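Local coordinates for protein LS-24 (Lathyrus sativus, PDB 3LP9) that probably binds hemin as a monomer and spermine as a dimer, each excluding the other, and may act in oxidative-stress response and polyamine biosynthesis, at residues 2-6 with 223-227; 107-111 with 147-151; 186-190 with 214-218. All blocks are in the same frame, centred on the assembly; numbering follows the deposited sequence.

The three contacts are spread round a four-bladed hemopexin propeller whose central calcium ion is bound by Asn-7, Asp-65, Asp-121 and Asp-175. Interaction 1 joins the two chain ends, and both other contacts fall within the span of sequence it encloses. Interactions 1 and 3 have centres 12 Å apart and touch: Ile-6 CD1 lies 3.9 Å from Phe-189 CD2, and Val-225 O packs on Val-215 CG1. Interaction 2 sits across the chain's centre, 32 Å from interaction 1 and 29 Å from interaction 3 between centres. The side chains of Tyr-5 and Phe-189 are each about 9 Å from the calcium ion, that of Phe-111 about 13 Å.

Interaction 1: 2-6 with 223-227; sequences KPGYI and DIVPL
Tyr-5 and Pro-226 lie side by side, and Gly-4 is hydrogen-bonded to Leu-227, where the two ends of the chain meet and the ring of the hemopexin propeller closes. The tyrosine has CG anti to its own carbonyl carbon (chi1 -68°), which sends the ring from CB along the proline in the same direction. Beyond CB and CG, CD1 touches Val-225 CG1 at 4.0 Å. CE1 touches both that methyl and Pro-226 CB, CE2 likewise rests on Pro-226 CB, and CZ lies 3.7 Å from Pro-226 CB. At the tip, OH lies 3.7 Å from Pro-226 CG. The proline CB stands over one face of the ring, 4.0 Å from the centroid of the Tyr-5 ring but displaced toward the rim, a CH-pi contact. A cis peptide bond joins Val-225 to this proline. Nearby, the side chain of Tyr-5 runs about 4 Å from that of Asp-175, a ligand of the central calcium ion.

Gly-4 belongs to a type II beta turn from Lys-2 to Tyr-5, and its positive phi (90°) would jam a side chain against the preceding carbonyl; a CB would also strike Leu-227 N. The bare CA therefore lets the last two residues close in. Leu-227 and Ile-224 rest in turn on Pro-44 of strand 43-46, in the first sheet, while Asn-23 OD1 takes the N-H of Gly-4. Gly-4 O receives the N-H of Leu-227 at 2.9 Å, and Pro-226 CA brings a C-H to the same oxygen at 3.4 Å.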
loop_
_atom_site.group_PDB
_atom_site.type_symbol
_atom_site.label_atom_id
_atom_site.label_comp_id
_atom_site.label_asym_id
_atom_site.label_seq_id
_atom_site.Cartn_x
_atom_site.Cartn_y
_atom_site.Cartn_z
ATOM N N LYS A 2 3.173 -17.185 -11.508
ATOM C CA LYS A 2 1.807 -17.717 -11.609
ATOM C C LYS A 2 1.284 -18.101 -10.244
ATOM O O LYS A 2 2.072 -18.326 -9.331
ATOM C CB LYS A 2 1.869 -18.985 -12.409
ATOM C CG LYS A 2 1.953 -18.781 -13.860
ATOM C CD LYS A 2 2.172 -20.133 -14.496
ATOM C CE LYS A 2 2.712 -19.883 -15.864
ATOM N NZ LYS A 2 3.577 -18.637 -15.630
ATOM N N PRO A 3 -0.030 -18.262 -10.096
ATOM C CA PRO A 3 -0.562 -18.709 -8.828
ATOM C C PRO A 3 0.114 -19.990 -8.347
ATOM O O PRO A 3 0.421 -20.891 -9.141
ATOM C CB PRO A 3 -2.021 -18.974 -9.159
ATOM C CG PRO A 3 -2.346 -17.920 -10.176
ATOM C CD PRO A 3 -1.118 -18.057 -11.075
ATOM N N GLY A 4 0.375 -20.073 -7.046
ATOM C CA GLY A 4 0.894 -21.324 -6.523
ATOM C C GLY A 4 2.397 -21.480 -6.504
ATOM O O GLY A 4 2.880 -22.379 -5.822
ATOM N N TYR A 5 3.130 -20.630 -7.226
ATOM C CA TYR A 5 4.592 -20.759 -7.328
ATOM C C TYR A 5 5.315 -19.768 -6.463
ATOM O O TYR A 5 4.731 -18.760 -6.034
ATOM C CB TYR A 5 5.091 -20.704 -8.761
ATOM C CG TYR A 5 4.650 -21.930 -9.568
ATOM C CD1 TYR A 5 5.325 -23.163 -9.470
ATOM C CD2 TYR A 5 3.594 -21.821 -10.449
ATOM C CE1 TYR A 5 4.887 -24.281 -10.224
ATOM C CE2 TYR A 5 3.104 -22.942 -11.165
ATOM C CZ TYR A 5 3.749 -24.147 -11.048
ATOM O OH TYR A 5 3.251 -25.172 -11.778
ATOM N N ILE A 6 6.574 -20.058 -6.170
ATOM C CA ILE A 6 7.397 -19.204 -5.337
ATOM C C ILE A 6 7.533 -17.838 -5.951
ATOM O O ILE A 6 8.049 -17.696 -7.033
ATOM C CB ILE A 6 8.807 -19.780 -5.077
ATOM C CG1 ILE A 6 8.739 -21.216 -4.585
ATOM C CG2 ILE A 6 9.470 -18.982 -4.035
ATOM C CD1 ILE A 6 10.105 -21.861 -4.412
ATOM N N ASP A 223 3.865 -31.682 -2.650
ATOM C CA ASP A 223 2.522 -31.236 -2.978
ATOM C C ASP A 223 2.210 -29.917 -2.313
ATOM O O ASP A 223 1.078 -29.660 -1.959
ATOM C CB ASP A 223 1.433 -32.326 -2.817
ATOM C CG ASP A 223 1.741 -33.357 -1.709
ATOM O OD1 ASP A 223 1.626 -32.960 -0.510
ATOM O OD2 ASP A 223 2.063 -34.550 -2.035
ATOM N N ILE A 224 3.249 -29.078 -2.192
ATOM C CA ILE A 224 3.123 -27.715 -1.727
ATOM C C ILE A 224 3.343 -26.857 -2.939
ATOM O O ILE A 224 2.966 -25.688 -2.963
ATOM C CB ILE A 224 4.205 -27.384 -0.630
ATOM C CG1 ILE A 224 3.979 -28.257 0.624
ATOM C CG2 ILE A 224 4.260 -25.925 -0.338
ATOM C CD1 ILE A 224 4.566 -27.708 1.930
ATOM N N VAL A 225 3.989 -27.427 -3.937
ATOM C CA VAL A 225 4.325 -26.715 -5.153
ATOM C C VAL A 225 3.812 -27.457 -6.394
ATOM O O VAL A 225 4.228 -28.562 -6.646
ATOM C CB VAL A 225 5.853 -26.444 -5.261
ATOM C CG1 VAL A 225 6.114 -25.674 -6.524
ATOM C CG2 VAL A 225 6.358 -25.584 -4.096
ATOM N N PRO A 226 2.870 -26.841 -7.160
ATOM C CA PRO A 226 2.206 -25.553 -6.874
ATOM C C PRO A 226 1.163 -25.573 -5.730
ATOM O O PRO A 226 0.674 -26.628 -5.337
ATOM C CB PRO A 226 1.597 -25.169 -8.211
ATOM C CG PRO A 226 1.341 -26.453 -8.849
ATOM C CD PRO A 226 2.515 -27.315 -8.502
ATOM N N LEU A 227 0.866 -24.400 -5.192
ATOM C CA LEU A 227 -0.050 -24.256 -4.075
ATOM C C LEU A 227 -1.455 -24.003 -4.594
ATOM O O LEU A 227 -2.389 -24.831 -4.627
ATOM C CB LEU A 227 0.417 -23.039 -3.221
ATOM C CG LEU A 227 -0.024 -22.961 -1.753
ATOM C CD1 LEU A 227 0.496 -24.174 -1.020
ATOM C CD2 LEU A 227 0.449 -21.687 -1.101
ATOM O OXT LEU A 227 -1.685 -22.864 -5.008
#

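Interaction 2: 107-111 with 147-151; sequences VFPFF and SNSMV
Asn-148, which with Ser-149 faces Asp-144 in a G1 beta bulge, sets its side chain against Val-107, Phe-108 and Phe-110. The amide splits its work between two kinds of partner. ND2 donates to Val-107 O, the carbonyl of the last helical residue of 104-107, at 3.1 Å; the bond is fairly straight (160° at the hydrogen) and lies in the carbonyl plane as well as close to the amide plane. OD1 instead meets ring hydrogens: it is 3.3 Å from Phe-108 CD1, near the plane of that ring, and 3.6 Å from Phe-110 CE1, in the plane of the second ring. The oxygen therefore faces the weakly positive edges of both aromatics, although the amide is turned steeply against the Phe-110 ring (planes 76° apart).

In the hemopexin propeller this is a junction between neighbouring blades. Val-107 and Phe-108 pack on Phe-76 and Cys-83 of the sheet containing strands 74-79 and 82-87, whereas Phe-110 and Phe-111 lean on Ile-143 and Ala-141 of the next sheet, which has 149-157 as one of its edge strands.

Phe-110 is the main wedge. Its CG stands between the backbone N and the carbonyl carbon (chi1 55°), which lifts the ring between Phe-108 C over one face and Ser-149 C over the other, each displaced toward the rim. Met-150 approaches obliquely, CG reaching Phe-110 CD2 at 3.4 Å. Bent at chi2 and chi3, the methionine brings SD to 5.1 Å from the centroid of the Phe-110 ring, an oblique Met-aromatic contact. Farther along, the same sulfur approaches Phe-111 CE1, while Phe-110 CE2 stands over the centre of the Phe-111 ring.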
loop_
_atom_site.group_PDB
_atom_site.type_symbol
_atom_site.label_atom_id
_atom_site.label_comp_id
_atom_site.label_asym_id
_atom_site.label_seq_id
_atom_site.Cartn_x
_atom_site.Cartn_y
_atom_site.Cartn_z
ATOM N N VAL A 107 11.981 4.750 -1.010
ATOM C CA VAL A 107 13.027 4.160 -0.129
ATOM C C VAL A 107 14.317 4.027 -0.922
ATOM O O VAL A 107 15.446 4.240 -0.372
ATOM C CB VAL A 107 12.632 2.777 0.419
ATOM C CG1 VAL A 107 13.858 2.072 1.081
ATOM C CG2 VAL A 107 11.461 2.914 1.399
ATOM N N PHE A 108 14.152 3.684 -2.203
ATOM C CA PHE A 108 15.266 3.595 -3.128
ATOM C C PHE A 108 15.147 4.622 -4.238
ATOM O O PHE A 108 14.724 4.257 -5.318
ATOM C CB PHE A 108 15.348 2.174 -3.723
ATOM C CG PHE A 108 15.421 1.087 -2.695
ATOM C CD1 PHE A 108 16.586 0.886 -1.950
ATOM C CD2 PHE A 108 14.325 0.257 -2.468
ATOM C CE1 PHE A 108 16.675 -0.127 -0.972
ATOM C CE2 PHE A 108 14.392 -0.778 -1.487
ATOM C CZ PHE A 108 15.555 -0.948 -0.741
ATOM N N PRO A 109 15.515 5.916 -3.978
ATOM C CA PRO A 109 15.258 6.939 -4.995
ATOM C C PRO A 109 15.829 6.619 -6.397
ATOM O O PRO A 109 15.178 6.905 -7.421
ATOM C CB PRO A 109 15.850 8.233 -4.355
ATOM C CG PRO A 109 15.650 7.964 -2.857
ATOM C CD PRO A 109 16.081 6.522 -2.747
ATOM N N PHE A 110 17.047 6.054 -6.428
ATOM C CA PHE A 110 17.731 5.747 -7.698
ATOM C C PHE A 110 16.886 4.856 -8.632
ATOM O O PHE A 110 17.285 4.622 -9.792
ATOM C CB PHE A 110 19.097 5.067 -7.451
ATOM C CG PHE A 110 19.009 3.845 -6.596
ATOM C CD1 PHE A 110 19.213 3.926 -5.245
ATOM C CD2 PHE A 110 18.686 2.626 -7.138
ATOM C CE1 PHE A 110 19.081 2.802 -4.452
ATOM C CE2 PHE A 110 18.554 1.510 -6.367
ATOM C CZ PHE A 110 18.735 1.581 -5.018
ATOM N N PHE A 111 15.736 4.363 -8.138
ATOM C CA PHE A 111 14.879 3.478 -8.899
ATOM C C PHE A 111 13.771 4.223 -9.556
ATOM O O PHE A 111 13.123 3.687 -10.444
ATOM C CB PHE A 111 14.271 2.373 -8.036
ATOM C CG PHE A 111 15.075 1.098 -8.030
ATOM C CD1 PHE A 111 16.016 0.847 -9.020
ATOM C CD2 PHE A 111 14.930 0.183 -7.008
ATOM C CE1 PHE A 111 16.807 -0.295 -8.995
ATOM C CE2 PHE A 111 15.689 -0.959 -6.965
ATOM C CZ PHE A 111 16.631 -1.217 -7.964
ATOM N N SER A 147 25.072 2.553 1.371
ATOM C CA SER A 147 25.189 3.841 0.662
ATOM C C SER A 147 23.876 4.173 -0.032
ATOM O O SER A 147 23.629 5.326 -0.410
ATOM C CB SER A 147 26.291 3.801 -0.374
ATOM O OG SER A 147 25.861 3.143 -1.564
ATOM N N ASN A 148 23.035 3.152 -0.188
ATOM C CA ASN A 148 21.726 3.311 -0.812
ATOM C C ASN A 148 21.968 3.865 -2.200
ATOM O O ASN A 148 21.478 4.925 -2.532
ATOM C CB ASN A 148 20.758 4.214 0.008
ATOM C CG ASN A 148 19.296 4.009 -0.390
ATOM O OD1 ASN A 148 18.943 2.913 -0.873
ATOM N ND2 ASN A 148 18.440 5.020 -0.191
ATOM N N SER A 149 22.718 3.117 -3.007
ATOM C CA SER A 149 23.082 3.551 -4.348
ATOM C C SER A 149 23.231 2.316 -5.248
ATOM O O SER A 149 23.192 1.178 -4.773
ATOM C CB SER A 149 24.414 4.282 -4.313
ATOM O OG SER A 149 25.457 3.352 -4.030
ATOM N N MET A 150 23.390 2.595 -6.549
ATOM C CA MET A 150 23.633 1.618 -7.575
ATOM C C MET A 150 25.133 1.369 -7.724
ATOM O O MET A 150 25.894 2.312 -7.990
ATOM C CB MET A 150 23.050 2.097 -8.897
ATOM C CG MET A 150 21.536 2.242 -8.937
ATOM S SD MET A 150 20.793 1.309 -10.310
ATOM C CE MET A 150 21.258 2.344 -11.663
ATOM N N VAL A 151 25.588 0.121 -7.563
ATOM C CA VAL A 151 27.025 -0.109 -7.656
ATOM C C VAL A 151 27.466 -0.020 -9.144
ATOM O O VAL A 151 28.299 0.837 -9.538
ATOM C CB VAL A 151 27.439 -1.454 -7.018
ATOM C CG1 VAL A 151 28.953 -1.636 -7.121
ATOM C CG2 VAL A 151 26.947 -1.512 -5.541
#

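Interaction 3: 186-190 with 214-218; sequences VYFFK and IVDYW
Tyr-187 carries CG anti to its carbonyl carbon (chi1 -71°) while Tyr-217 holds CG anti to its backbone N (chi1 -175°), and these two settings bring their hydroxyls together across the contact. It belongs to the fourth blade of the hemopexin propeller: helix 214-217, which follows the outermost strand 212-213, packs on strand 185-190. The two OH atoms of Tyr-187 and Tyr-217 are hydrogen-bonded at 2.9 Å, the side chains crossing at about a right angle, with Tyr-187 CE1 3.7 Å from Tyr-217 CE2.

Trp-218 comes in beside them, its six-membered ring directing an edge at the face of Tyr-187 in a tilted edge-to-face (T-shaped) pair, centroids 5.3 Å apart and planes at 58°. CH2 stands over the centre of the tyrosine ring. A face of the indole is covered by Tyr-217 CD2, 3.4 Å above its plane, so the tryptophan is clasped by both tyrosines. A phenylalanine in place of Tyr-187 would keep the ring under the indole edge but would probably leave Tyr-217 OH without its mate and the Tyr-217 side chain less firmly fixed.

The indole nitrogen NE1 is spent on Tyr-31 O, a link to the loop after strand 25-30 in the first blade. Two residues along the strand, Phe-189, whose backbone is hydrogen-bonded to that of the calcium ligand Asp-175, meets the other end of the helix: its CD1 is 4.0 Å from Ile-214 CD1. Its rim also meets the indole edge to edge, Phe-189 CE1 lying 3.6 Å from Trp-218 CZ3.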
loop_
_atom_site.group_PDB
_atom_site.type_symbol
_atom_site.label_atom_id
_atom_site.label_comp_id
_atom_site.label_asym_id
_atom_site.label_seq_id
_atom_site.Cartn_x
_atom_site.Cartn_y
_atom_site.Cartn_z
ATOM N N VAL A 186 23.608 -19.438 -5.236
ATOM C CA VAL A 186 22.365 -18.672 -5.327
ATOM C C VAL A 186 21.342 -19.555 -5.973
ATOM O O VAL A 186 21.687 -20.375 -6.806
ATOM C CB VAL A 186 22.539 -17.307 -6.119
ATOM C CG1 VAL A 186 21.282 -16.484 -6.002
ATOM C CG2 VAL A 186 23.728 -16.539 -5.581
ATOM N N TYR A 187 20.101 -19.423 -5.516
ATOM C CA TYR A 187 18.993 -20.154 -6.045
ATOM C C TYR A 187 18.093 -19.187 -6.763
ATOM O O TYR A 187 17.772 -18.129 -6.247
ATOM C CB TYR A 187 18.202 -20.891 -4.935
ATOM C CG TYR A 187 18.880 -22.064 -4.319
ATOM C CD1 TYR A 187 19.014 -23.250 -5.015
ATOM C CD2 TYR A 187 19.413 -21.991 -3.017
ATOM C CE1 TYR A 187 19.672 -24.349 -4.453
ATOM C CE2 TYR A 187 20.046 -23.062 -2.434
ATOM C CZ TYR A 187 20.193 -24.231 -3.158
ATOM O OH TYR A 187 20.848 -25.270 -2.604
ATOM N N PHE A 188 17.673 -19.565 -7.962
ATOM C CA PHE A 188 16.739 -18.781 -8.823
ATOM C C PHE A 188 15.580 -19.679 -9.091
ATOM O O PHE A 188 15.760 -20.862 -9.413
ATOM C CB PHE A 188 17.405 -18.355 -10.183
ATOM C CG PHE A 188 18.525 -17.363 -10.022
ATOM C CD1 PHE A 188 18.266 -15.973 -10.056
ATOM C CD2 PHE A 188 19.835 -17.796 -9.783
ATOM C CE1 PHE A 188 19.300 -15.065 -9.839
ATOM C CE2 PHE A 188 20.851 -16.885 -9.596
ATOM C CZ PHE A 188 20.569 -15.507 -9.634
ATOM N N PHE A 189 14.372 -19.138 -8.957
ATOM C CA PHE A 189 13.164 -19.929 -9.239
ATOM C C PHE A 189 12.395 -19.275 -10.383
ATOM O O PHE A 189 12.446 -18.043 -10.594
ATOM C CB PHE A 189 12.242 -20.015 -8.007
ATOM C CG PHE A 189 12.907 -20.556 -6.752
ATOM C CD1 PHE A 189 13.348 -21.889 -6.669
ATOM C CD2 PHE A 189 13.093 -19.728 -5.639
ATOM C CE1 PHE A 189 13.954 -22.376 -5.510
ATOM C CE2 PHE A 189 13.699 -20.202 -4.456
ATOM C CZ PHE A 189 14.124 -21.556 -4.400
ATOM N N LYS A 190 11.663 -20.116 -11.087
ATOM C CA LYS A 190 10.856 -19.698 -12.205
ATOM C C LYS A 190 9.936 -20.851 -12.488
ATOM O O LYS A 190 10.393 -21.986 -12.815
ATOM C CB LYS A 190 11.719 -19.395 -13.427
ATOM C CG LYS A 190 10.914 -18.966 -14.593
ATOM C CD LYS A 190 11.399 -17.635 -15.009
ATOM C CE LYS A 190 10.721 -17.197 -16.251
ATOM N NZ LYS A 190 11.466 -16.068 -16.838
ATOM N N ILE A 214 11.863 -28.037 -8.968
ATOM C CA ILE A 214 11.862 -27.665 -7.557
ATOM C C ILE A 214 11.601 -28.879 -6.599
ATOM O O ILE A 214 12.402 -29.138 -5.679
ATOM C CB ILE A 214 10.819 -26.497 -7.295
ATOM C CG1 ILE A 214 11.285 -25.170 -7.937
ATOM C CG2 ILE A 214 10.614 -26.312 -5.816
ATOM C CD1 ILE A 214 10.244 -24.128 -7.968
ATOM N N VAL A 215 10.529 -29.634 -6.883
ATOM C CA VAL A 215 10.050 -30.774 -6.068
ATOM C C VAL A 215 10.869 -32.059 -6.250
ATOM O O VAL A 215 10.717 -32.989 -5.471
ATOM C CB VAL A 215 8.470 -31.033 -6.269
ATOM C CG1 VAL A 215 7.698 -29.732 -5.983
ATOM C CG2 VAL A 215 8.129 -31.496 -7.657
ATOM N N ASP A 216 11.724 -32.097 -7.282
ATOM C CA ASP A 216 12.650 -33.199 -7.531
ATOM C C ASP A 216 13.812 -33.020 -6.601
ATOM O O ASP A 216 14.340 -33.985 -6.050
ATOM C CB ASP A 216 13.160 -33.153 -8.960
ATOM C CG ASP A 216 12.151 -33.704 -9.946
ATOM O OD1 ASP A 216 11.247 -34.435 -9.507
ATOM O OD2 ASP A 216 12.233 -33.395 -11.170
ATOM N N TYR A 217 14.178 -31.757 -6.428
ATOM C CA TYR A 217 15.311 -31.327 -5.613
ATOM C C TYR A 217 14.973 -31.263 -4.123
ATOM O O TYR A 217 15.789 -31.601 -3.275
ATOM C CB TYR A 217 15.832 -29.956 -6.119
ATOM C CG TYR A 217 17.077 -29.449 -5.445
ATOM C CD1 TYR A 217 18.293 -30.108 -5.566
ATOM C CD2 TYR A 217 17.069 -28.248 -4.742
ATOM C CE1 TYR A 217 19.429 -29.590 -4.965
ATOM C CE2 TYR A 217 18.205 -27.777 -4.162
ATOM C CZ TYR A 217 19.351 -28.453 -4.250
ATOM O OH TYR A 217 20.474 -27.934 -3.610
ATOM N N TRP A 218 13.757 -30.822 -3.817
ATOM C CA TRP A 218 13.265 -30.770 -2.447
ATOM C C TRP A 218 11.986 -31.522 -2.354
ATOM O O TRP A 218 10.940 -30.894 -2.348
ATOM C CB TRP A 218 13.044 -29.327 -1.996
ATOM C CG TRP A 218 14.332 -28.582 -1.733
ATOM C CD1 TRP A 218 15.399 -29.012 -1.000
ATOM C CD2 TRP A 218 14.677 -27.282 -2.202
ATOM N NE1 TRP A 218 16.402 -28.073 -1.002
ATOM C CE2 TRP A 218 15.973 -26.992 -1.736
ATOM C CE3 TRP A 218 14.022 -26.328 -3.009
ATOM C CZ2 TRP A 218 16.604 -25.771 -1.995
ATOM C CZ3 TRP A 218 14.670 -25.120 -3.290
ATOM C CH2 TRP A 218 15.945 -24.859 -2.772
#